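Local coordinates for protein phosphoribosyl-glycinamide (GAR) synthetase (Cryptococcus neoformans var. grubii serotype A, PDB 7LVO) that catalyses the ATP-dependent joining of phosphoribosylamine and glycine, as the N-terminal half of a bifunctional enzyme of de novo purine biosynthesis, at residues L346-V357 with I369-A378; V62-N71 with K80-W88. One frame throughout, in Å; residues are numbered along the deposited sequence.

Contact 1. Residues L346-V357 with I369-A378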
loop_
_atom_site.group_PDB
_atom_site.type_symbol
_atom_site.label_atom_id
_atom_site.label_comp_id
_atom_site.label_asym_id
_atom_site.label_seq_id
_atom_site.Cartn_x
_atom_site.Cartn_y
_atom_site.Cartn_z
ATOM N N LEU A 346 -13.403 -5.748 -0.317
ATOM C CA LEU A 346 -14.601 -6.483 0.074
ATOM C C LEU A 346 -15.651 -5.604 0.740
ATOM O O LEU A 346 -16.745 -6.097 1.026
ATOM C CB LEU A 346 -14.226 -7.631 1.006
ATOM C CG LEU A 346 -13.735 -8.906 0.338
ATOM C CD1 LEU A 346 -12.697 -8.617 -0.728
ATOM C CD2 LEU A 346 -13.184 -9.869 1.377
ATOM N N LEU A 347 -15.353 -4.331 0.991
ATOM C CA LEU A 347 -16.318 -3.408 1.577
ATOM C C LEU A 347 -16.933 -2.465 0.551
ATOM O O LEU A 347 -17.823 -1.686 0.903
ATOM C CB LEU A 347 -15.666 -2.590 2.697
ATOM C CG LEU A 347 -15.269 -3.360 3.955
ATOM C CD1 LEU A 347 -14.653 -2.413 4.982
ATOM C CD2 LEU A 347 -16.451 -4.093 4.559
ATOM N N LEU A 348 -16.483 -2.509 -0.701
ATOM C CA LEU A 348 -17.129 -1.733 -1.752
ATOM C C LEU A 348 -18.505 -2.321 -2.041
ATOM O O LEU A 348 -18.623 -3.507 -2.344
ATOM C CB LEU A 348 -16.271 -1.732 -3.009
ATOM C CG LEU A 348 -14.982 -0.907 -2.966
ATOM C CD1 LEU A 348 -14.124 -1.189 -4.199
ATOM C CD2 LEU A 348 -15.298 0.570 -2.870
ATOM N N ASP A 349 -19.549 -1.498 -1.945
ATOM C CA ASP A 349 -20.889 -1.990 -2.225
ATOM C C ASP A 349 -20.995 -2.438 -3.683
ATOM O O ASP A 349 -20.246 -1.994 -4.562
ATOM C CB ASP A 349 -21.943 -0.923 -1.917
ATOM C CG ASP A 349 -21.791 0.328 -2.774
ATOM O OD1 ASP A 349 -21.769 0.217 -4.015
ATOM O OD2 ASP A 349 -21.715 1.430 -2.200
ATOM N N GLU A 350 -21.945 -3.337 -3.936
ATOM C CA GLU A 350 -22.119 -3.871 -5.283
ATOM C C GLU A 350 -22.630 -2.831 -6.270
ATOM O O GLU A 350 -22.737 -3.133 -7.461
ATOM C CB GLU A 350 -23.062 -5.076 -5.249
ATOM C CG GLU A 350 -22.558 -6.220 -4.383
ATOM C CD GLU A 350 -21.173 -6.696 -4.784
ATOM O OE1 GLU A 350 -20.696 -6.318 -5.874
ATOM O OE2 GLU A 350 -20.555 -7.451 -4.005
ATOM N N GLN A 351 -22.949 -1.621 -5.810
ATOM C CA GLN A 351 -23.282 -0.525 -6.707
ATOM C C GLN A 351 -22.049 0.229 -7.187
ATOM O O GLN A 351 -22.112 0.898 -8.224
ATOM C CB GLN A 351 -24.235 0.453 -6.015
ATOM C CG GLN A 351 -25.153 1.208 -6.962
ATOM C CD GLN A 351 -26.264 0.330 -7.507
ATOM O OE1 GLN A 351 -26.371 -0.843 -7.152
ATOM N NE2 GLN A 351 -27.098 0.895 -8.378
ATOM N N THR A 352 -20.934 0.129 -6.462
ATOM C CA THR A 352 -19.726 0.864 -6.802
ATOM C C THR A 352 -18.934 0.122 -7.868
ATOM O O THR A 352 -18.606 -1.058 -7.701
ATOM C CB THR A 352 -18.858 1.066 -5.560
ATOM O OG1 THR A 352 -19.541 1.911 -4.627
ATOM C CG2 THR A 352 -17.527 1.698 -5.946
ATOM N N ASP A 353 -18.620 0.819 -8.955
ATOM C CA ASP A 353 -17.760 0.303 -10.013
ATOM C C ASP A 353 -16.357 0.842 -9.768
ATOM O O ASP A 353 -16.117 2.044 -9.908
ATOM C CB ASP A 353 -18.278 0.717 -11.391
ATOM C CG ASP A 353 -17.413 0.188 -12.530
ATOM O OD1 ASP A 353 -16.184 0.103 -12.364
ATOM O OD2 ASP A 353 -17.965 -0.139 -13.597
ATOM N N LEU A 354 -15.429 -0.047 -9.402
ATOM C CA LEU A 354 -14.072 0.402 -9.106
ATOM C C LEU A 354 -13.419 1.011 -10.340
ATOM O O LEU A 354 -12.662 1.981 -10.230
ATOM C CB LEU A 354 -13.230 -0.750 -8.576
ATOM C CG LEU A 354 -11.801 -0.380 -8.189
ATOM C CD1 LEU A 354 -11.760 0.797 -7.226
ATOM C CD2 LEU A 354 -11.083 -1.595 -7.582
ATOM N N ALA A 355 -13.690 0.449 -11.521
ATOM C CA ALA A 355 -13.130 1.011 -12.748
ATOM C C ALA A 355 -13.583 2.459 -12.935
ATOM O O ALA A 355 -12.778 3.347 -13.244
ATOM C CB ALA A 355 -13.534 0.153 -13.945
ATOM N N GLU A 356 -14.875 2.716 -12.736
ATOM C CA GLU A 356 -15.384 4.074 -12.864
ATOM C C GLU A 356 -14.719 5.000 -11.855
ATOM O O GLU A 356 -14.426 6.161 -12.165
ATOM C CB GLU A 356 -16.904 4.083 -12.683
ATOM C CG GLU A 356 -17.545 5.434 -12.948
ATOM C CD GLU A 356 -17.349 5.891 -14.377
ATOM O OE1 GLU A 356 -17.752 5.152 -15.302
ATOM O OE2 GLU A 356 -16.771 6.980 -14.571
ATOM N N VAL A 357 -14.461 4.497 -10.644
ATOM C CA VAL A 357 -13.815 5.313 -9.623
ATOM C C VAL A 357 -12.401 5.692 -10.060
ATOM O O VAL A 357 -11.982 6.846 -9.938
ATOM C CB VAL A 357 -13.808 4.568 -8.276
ATOM C CG1 VAL A 357 -12.956 5.316 -7.257
ATOM C CG2 VAL A 357 -15.229 4.380 -7.772
ATOM N N ILE A 369 -19.388 10.899 -9.180
ATOM C CA ILE A 369 -19.562 9.469 -9.402
ATOM C C ILE A 369 -20.054 8.818 -8.116
ATOM O O ILE A 369 -19.886 9.351 -7.017
ATOM C CB ILE A 369 -18.259 8.785 -9.867
ATOM C CG1 ILE A 369 -17.167 8.971 -8.815
ATOM C CG2 ILE A 369 -17.825 9.336 -11.220
ATOM C CD1 ILE A 369 -15.914 8.181 -9.094
ATOM N N LYS A 370 -20.666 7.648 -8.271
ATOM C CA LYS A 370 -21.128 6.880 -7.126
ATOM C C LYS A 370 -19.972 6.112 -6.501
ATOM O O LYS A 370 -19.149 5.518 -7.203
ATOM C CB LYS A 370 -22.238 5.914 -7.539
ATOM C CG LYS A 370 -23.505 6.598 -8.020
ATOM C CD LYS A 370 -24.622 5.595 -8.251
ATOM C CE LYS A 370 -25.900 6.293 -8.704
ATOM N NZ LYS A 370 -27.021 5.318 -8.891
ATOM N N LEU A 371 -19.908 6.137 -5.169
ATOM C CA LEU A 371 -18.839 5.451 -4.445
ATOM C C LEU A 371 -19.309 5.293 -3.000
ATOM O O LEU A 371 -19.294 6.263 -2.234
ATOM C CB LEU A 371 -17.534 6.224 -4.531
ATOM C CG LEU A 371 -16.253 5.481 -4.159
ATOM C CD1 LEU A 371 -15.030 6.349 -4.485
ATOM C CD2 LEU A 371 -16.238 5.076 -2.700
ATOM N N GLY A 372 -19.728 4.075 -2.645
ATOM C CA GLY A 372 -20.196 3.791 -1.307
ATOM C C GLY A 372 -19.542 2.536 -0.755
ATOM O O GLY A 372 -18.841 1.808 -1.464
ATOM N N TYR A 373 -19.791 2.296 0.532
ATOM C CA TYR A 373 -19.235 1.148 1.237
ATOM C C TYR A 373 -20.341 0.418 1.983
ATOM O O TYR A 373 -21.190 1.046 2.625
ATOM C CB TYR A 373 -18.134 1.584 2.210
ATOM C CG TYR A 373 -17.090 2.475 1.575
ATOM C CD1 TYR A 373 -16.135 1.953 0.710
ATOM C CD2 TYR A 373 -17.057 3.833 1.843
ATOM C CE1 TYR A 373 -15.184 2.766 0.125
ATOM C CE2 TYR A 373 -16.111 4.651 1.264
ATOM C CZ TYR A 373 -15.181 4.115 0.404
ATOM O OH TYR A 373 -14.235 4.933 -0.164
ATOM N N LYS A 374 -20.321 -0.910 1.898
ATOM C CA LYS A 374 -21.335 -1.725 2.548
ATOM C C LYS A 374 -21.167 -1.690 4.065
ATOM O O LYS A 374 -20.161 -1.221 4.603
ATOM C CB LYS A 374 -21.267 -3.166 2.050
ATOM C CG LYS A 374 -19.921 -3.829 2.255
ATOM C CD LYS A 374 -19.856 -5.209 1.593
ATOM C CE LYS A 374 -20.401 -6.301 2.509
ATOM N NZ LYS A 374 -20.240 -7.654 1.908
ATOM N N GLN A 375 -22.183 -2.191 4.761
ATOM C CA GLN A 375 -22.133 -2.280 6.213
ATOM C C GLN A 375 -21.387 -3.543 6.638
ATOM O O GLN A 375 -21.302 -4.527 5.897
ATOM C CB GLN A 375 -23.540 -2.275 6.801
ATOM C CG GLN A 375 -24.378 -1.074 6.381
ATOM C CD GLN A 375 -25.747 -1.057 7.033
ATOM O OE1 GLN A 375 -25.888 -1.364 8.218
ATOM N NE2 GLN A 375 -26.767 -0.703 6.259
ATOM N N GLY A 376 -20.840 -3.499 7.844
ATOM C CA GLY A 376 -20.061 -4.596 8.370
ATOM C C GLY A 376 -18.568 -4.335 8.324
ATOM O O GLY A 376 -18.099 -3.204 8.193
ATOM N N TYR A 377 -17.809 -5.424 8.416
ATOM C CA TYR A 377 -16.359 -5.364 8.514
ATOM C C TYR A 377 -15.736 -6.317 7.509
ATOM O O TYR A 377 -16.404 -7.190 6.958
ATOM C CB TYR A 377 -15.881 -5.721 9.937
ATOM C CG TYR A 377 -16.445 -4.820 11.016
ATOM C CD1 TYR A 377 -17.731 -5.006 11.498
ATOM C CD2 TYR A 377 -15.687 -3.787 11.549
ATOM C CE1 TYR A 377 -18.249 -4.182 12.486
ATOM C CE2 TYR A 377 -16.192 -2.960 12.527
ATOM C CZ TYR A 377 -17.474 -3.160 12.993
ATOM O OH TYR A 377 -17.985 -2.338 13.972
ATOM N N ALA A 378 -14.439 -6.133 7.275
ATOM C CA ALA A 378 -13.671 -6.985 6.375
ATOM C C ALA A 378 -12.313 -7.259 7.003
ATOM O O ALA A 378 -11.745 -6.403 7.692
ATOM C CB ALA A 378 -13.495 -6.331 4.991
#
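Thr352 and Gly372 meet through a nearly straight hydrogen bond: the glycine N-H points at the threonine hydroxyl, with Gly372 N 2.9 Å from Thr352 OG1 and 175° at the hydrogen. A small hydroxyl on a residue facing the other segment suits this spot, for it takes up a backbone N-H where only one beta bridge forms, between Leu348 and Tyr373. On one side of that bridge Lys374 N donates to Leu347 O at 2.8 Å; on the other, Asp349 N makes a weak bond to Gly372 O. Leu348 and Tyr373 run side by side, pointing the same way, and the leucine CD2 comes obliquely to Tyr373 CE1 at 3.7 Å. Val357 and Leu371 instead cross at about a right angle, Leu371 CD1 lying 3.6 Å from Val357 CG1. Next to them Ile369 sends CD1 onto the backbone CA of Val357. At the far end Leu347 rests its branch point on a small methyl, CG lying 3.6 Å from Ala378 CB. Lys374 lays its methylenes along the backbone of Leu346 and Leu347; the side chain then bends (chi3 -86°) and its NZ hydrogen-bonds Ser434 OG. Two mostly irregular segments running antiparallel are held by these few bonds. In the ATP-grasp region, 346-357 makes a type I turn from Asp349 to Thr352, then starts helix 354-362, N-capped by Asp353, whose OD1 accepts from Glu356 N. Strand 240-248 brings Phe246 against Val357 and Leu371, helix 47-56 packs on Leu354, and Ala378 and Tyr377 enter the sheet between strands 277-280 and 427-435.

Contact 2. Residues V62-N71 with K80-W88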
loop_
_atom_site.group_PDB
_atom_site.type_symbol
_atom_site.label_atom_id
_atom_site.label_comp_id
_atom_site.label_asym_id
_atom_site.label_seq_id
_atom_site.Cartn_x
_atom_site.Cartn_y
_atom_site.Cartn_z
ATOM N N VAL A 62 -15.436 -2.795 -18.361
ATOM C CA VAL A 62 -14.096 -3.340 -18.532
ATOM C C VAL A 62 -14.201 -4.636 -19.321
ATOM O O VAL A 62 -14.975 -5.529 -18.957
ATOM C CB VAL A 62 -13.408 -3.575 -17.174
ATOM C CG1 VAL A 62 -12.089 -4.316 -17.365
ATOM C CG2 VAL A 62 -13.193 -2.253 -16.460
ATOM N N ALA A 63 -13.415 -4.739 -20.400
ATOM C CA ALA A 63 -13.362 -5.945 -21.210
ATOM C C ALA A 63 -12.045 -6.699 -21.106
ATOM O O ALA A 63 -12.000 -7.879 -21.469
ATOM C CB ALA A 63 -13.615 -5.603 -22.685
ATOM N N ARG A 64 -10.984 -6.060 -20.619
ATOM C CA ARG A 64 -9.663 -6.678 -20.598
ATOM C C ARG A 64 -8.892 -6.173 -19.390
ATOM O O ARG A 64 -8.812 -4.961 -19.162
ATOM C CB ARG A 64 -8.900 -6.362 -21.891
ATOM C CG ARG A 64 -7.547 -7.031 -22.014
ATOM C CD ARG A 64 -6.837 -6.570 -23.286
ATOM N NE ARG A 64 -5.577 -7.272 -23.508
ATOM C CZ ARG A 64 -4.695 -6.946 -24.444
ATOM N NH1 ARG A 64 -4.896 -5.918 -25.250
ATOM N NH2 ARG A 64 -3.583 -7.666 -24.570
ATOM N N ILE A 65 -8.337 -7.107 -18.620
ATOM C CA ILE A 65 -7.481 -6.803 -17.478
ATOM C C ILE A 65 -6.157 -7.522 -17.693
ATOM O O ILE A 65 -6.137 -8.743 -17.888
ATOM C CB ILE A 65 -8.122 -7.237 -16.152
ATOM C CG1 ILE A 65 -9.307 -6.345 -15.793
ATOM C CG2 ILE A 65 -7.092 -7.223 -15.032
ATOM C CD1 ILE A 65 -8.914 -5.010 -15.208
ATOM N N VAL A 66 -5.062 -6.771 -17.676
ATOM C CA VAL A 66 -3.726 -7.316 -17.876
ATOM C C VAL A 66 -2.929 -7.073 -16.601
ATOM O O VAL A 66 -2.813 -5.930 -16.142
ATOM C CB VAL A 66 -3.027 -6.689 -19.090
ATOM C CG1 VAL A 66 -1.619 -7.227 -19.219
ATOM C CG2 VAL A 66 -3.824 -6.947 -20.354
ATOM N N VAL A 67 -2.379 -8.144 -16.037
ATOM C CA VAL A 67 -1.598 -8.082 -14.808
ATOM C C VAL A 67 -0.160 -8.392 -15.181
ATOM O O VAL A 67 0.163 -9.527 -15.554
ATOM C CB VAL A 67 -2.122 -9.053 -13.741
ATOM C CG1 VAL A 67 -1.656 -8.634 -12.377
ATOM C CG2 VAL A 67 -3.643 -9.149 -13.807
ATOM N N CYS A 68 0.707 -7.388 -15.074
ATOM C CA CYS A 68 2.108 -7.519 -15.455
ATOM C C CYS A 68 2.996 -7.399 -14.226
ATOM O O CYS A 68 3.119 -6.301 -13.669
ATOM C CB CYS A 68 2.479 -6.446 -16.484
ATOM S SG CYS A 68 4.201 -6.518 -17.031
ATOM N N PRO A 69 3.641 -8.481 -13.762
ATOM C CA PRO A 69 3.584 -9.843 -14.308
ATOM C C PRO A 69 2.419 -10.670 -13.766
ATOM O O PRO A 69 2.129 -11.737 -14.298
ATOM C CB PRO A 69 4.929 -10.448 -13.867
ATOM C CG PRO A 69 5.220 -9.758 -12.562
ATOM C CD PRO A 69 4.611 -8.366 -12.653
ATOM N N GLY A 70 1.757 -10.173 -12.719
ATOM C CA GLY A 70 0.722 -10.962 -12.091
ATOM C C GLY A 70 1.316 -12.134 -11.313
ATOM O O GLY A 70 2.533 -12.257 -11.128
ATOM N N ASN A 71 0.423 -12.999 -10.851
ATOM C CA ASN A 71 0.826 -14.133 -10.020
ATOM C C ASN A 71 -0.096 -15.312 -10.314
ATOM O O ASN A 71 -0.920 -15.265 -11.229
ATOM C CB ASN A 71 0.815 -13.741 -8.534
ATOM C CG ASN A 71 -0.548 -13.272 -8.061
ATOM O OD1 ASN A 71 -1.582 -13.728 -8.540
ATOM N ND2 ASN A 71 -0.548 -12.353 -7.101
ATOM N N LYS A 80 -11.638 -12.048 -18.325
ATOM C CA LYS A 80 -11.030 -10.796 -18.735
ATOM C C LYS A 80 -9.587 -10.653 -18.264
ATOM O O LYS A 80 -8.834 -9.871 -18.853
ATOM C CB LYS A 80 -11.842 -9.613 -18.188
ATOM C CG LYS A 80 -13.330 -9.670 -18.497
ATOM C CD LYS A 80 -14.073 -8.541 -17.798
ATOM C CE LYS A 80 -15.568 -8.588 -18.077
ATOM N NZ LYS A 80 -16.320 -7.582 -17.275
ATOM N N VAL A 81 -9.187 -11.382 -17.238
ATOM C CA VAL A 81 -7.878 -11.226 -16.622
ATOM C C VAL A 81 -6.868 -12.138 -17.300
ATOM O O VAL A 81 -7.161 -13.298 -17.611
ATOM C CB VAL A 81 -7.952 -11.525 -15.112
ATOM C CG1 VAL A 81 -6.570 -11.449 -14.491
ATOM C CG2 VAL A 81 -8.913 -10.565 -14.426
ATOM N N SER A 82 -5.666 -11.612 -17.514
ATOM C CA SER A 82 -4.574 -12.397 -18.074
ATOM C C SER A 82 -3.259 -11.843 -17.545
ATOM O O SER A 82 -3.136 -10.644 -17.283
ATOM C CB SER A 82 -4.580 -12.367 -19.604
ATOM O OG SER A 82 -4.285 -11.068 -20.081
ATOM N N ASN A 83 -2.275 -12.722 -17.408
ATOM C CA ASN A 83 -0.944 -12.327 -16.972
ATOM C C ASN A 83 -0.059 -12.021 -18.177
ATOM O O ASN A 83 -0.170 -12.650 -19.230
ATOM C CB ASN A 83 -0.308 -13.426 -16.121
ATOM C CG ASN A 83 -0.799 -13.407 -14.683
ATOM O OD1 ASN A 83 -1.745 -12.703 -14.345
ATOM N ND2 ASN A 83 -0.150 -14.193 -13.831
ATOM N N LEU A 84 0.824 -11.043 -18.007
ATOM C CA LEU A 84 1.761 -10.621 -19.047
ATOM C C LEU A 84 3.174 -10.763 -18.495
ATOM O O LEU A 84 3.626 -9.928 -17.706
ATOM C CB LEU A 84 1.477 -9.189 -19.484
ATOM C CG LEU A 84 2.429 -8.587 -20.518
ATOM C CD1 LEU A 84 2.346 -9.347 -21.832
ATOM C CD2 LEU A 84 2.113 -7.103 -20.723
ATOM N N ALA A 85 3.870 -11.823 -18.909
ATOM C CA ALA A 85 5.238 -12.081 -18.454
ATOM C C ALA A 85 6.191 -11.270 -19.324
ATOM O O ALA A 85 6.805 -11.765 -20.272
ATOM C CB ALA A 85 5.555 -13.573 -18.502
ATOM N N LEU A 86 6.311 -9.988 -18.992
ATOM C CA LEU A 86 7.136 -9.052 -19.737
ATOM C C LEU A 86 7.819 -8.103 -18.765
ATOM O O LEU A 86 7.202 -7.670 -17.781
ATOM C CB LEU A 86 6.296 -8.249 -20.739
ATOM C CG LEU A 86 7.074 -7.331 -21.676
ATOM C CD1 LEU A 86 7.855 -8.143 -22.697
ATOM C CD2 LEU A 86 6.137 -6.345 -22.365
ATOM N N PRO A 87 9.085 -7.767 -19.003
ATOM C CA PRO A 87 9.744 -6.780 -18.139
ATOM C C PRO A 87 9.175 -5.388 -18.357
ATOM O O PRO A 87 8.648 -5.063 -19.427
ATOM C CB PRO A 87 11.218 -6.849 -18.563
ATOM C CG PRO A 87 11.360 -8.130 -19.324
ATOM C CD PRO A 87 10.022 -8.362 -19.977
ATOM N N TRP A 88 9.289 -4.559 -17.320
ATOM C CA TRP A 88 8.814 -3.185 -17.413
ATOM C C TRP A 88 9.786 -2.290 -18.170
ATOM O O TRP A 88 9.373 -1.275 -18.749
ATOM C CB TRP A 88 8.596 -2.606 -16.015
ATOM C CG TRP A 88 7.521 -3.273 -15.226
ATOM C CD1 TRP A 88 6.591 -4.150 -15.689
ATOM C CD2 TRP A 88 7.267 -3.116 -13.830
ATOM N NE1 TRP A 88 5.771 -4.555 -14.666
ATOM C CE2 TRP A 88 6.165 -3.932 -13.512
ATOM C CE3 TRP A 88 7.865 -2.362 -12.813
ATOM C CZ2 TRP A 88 5.643 -4.013 -12.228
ATOM C CZ3 TRP A 88 7.344 -2.446 -11.534
ATOM C CH2 TRP A 88 6.243 -3.263 -11.255
#
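Trp88 presents the edge of its indole to Cys68. The ring nitrogen lies near the carbonyl, Trp88 NE1 to Cys68 O being 3.3 Å in a weak hydrogen bond. The thiol comes to the same ring, Cys68 SG standing 4.4 Å from the centroid of the five-membered ring, a sulfur-aromatic contact at the edge. The thiol is put there by SG lying opposite the backbone N (chi1 -180°). The other flat group is the amide of Asn83: ND2 gives an N-H to Asn71 O at 2.9 Å, the acceptor lying close to the amide plane, while OD1 is hydrogen-bonded to the hydroxyl of Thr74, which also bonds Asn71 O. Gly70, whose positive phi is easy without a side chain, lets this amide lie close to its CA. Before this end the two strands run parallel. Ile65 hydrogen-bonds by N to Lys80 O (2.8 Å) and by O to Ser82 N; Val67 does so by N to Ser82 O and by O to Leu84 N, as parallel pairing requires. Beta-branched residues suit such extended chains. Ile65 and Val81 lie side by side, CB to CG2 3.8 Å, while Val67 slants over Val81. On the other face Val66 CG1 meets Leu84 CB at 3.7 Å. Lys80 stretches out fully, its NZ bonding Val62 O at 3.0 Å as well as Ala57 O. Strand 81-83 is the outermost of a parallel, Rossmann-like sheet in the N domain, reached from 62-67 by a beta-alpha-beta crossover: helix 72-77 covers Val67 and Val81, helix 95-104 places Trp100 on Val66 and Leu84, and strand 38-44 pairs on the inner side of strand 62-67.

From the N terminus, contact 2 comes first: residues 62-71 lead into helix 72-77, and the return at 80-88 closes this short loop within the N domain. About 260 residues later the segment 346-357 starts helix 354-362, and the chain comes back at 369-378 to close contact 1. The two loops stand in series; neither encloses nor crosses the other. Contact 1 ties the start of that helix to the loop 369-371, and the loop after helix 340-344 to the first residues of strand 377-384. Although their centres lie about 23 Å apart, the contacts touch where Ala355 CB packs on Val62 CG2 at 3.5 Å, joining helix 354-362 to the parallel sheet.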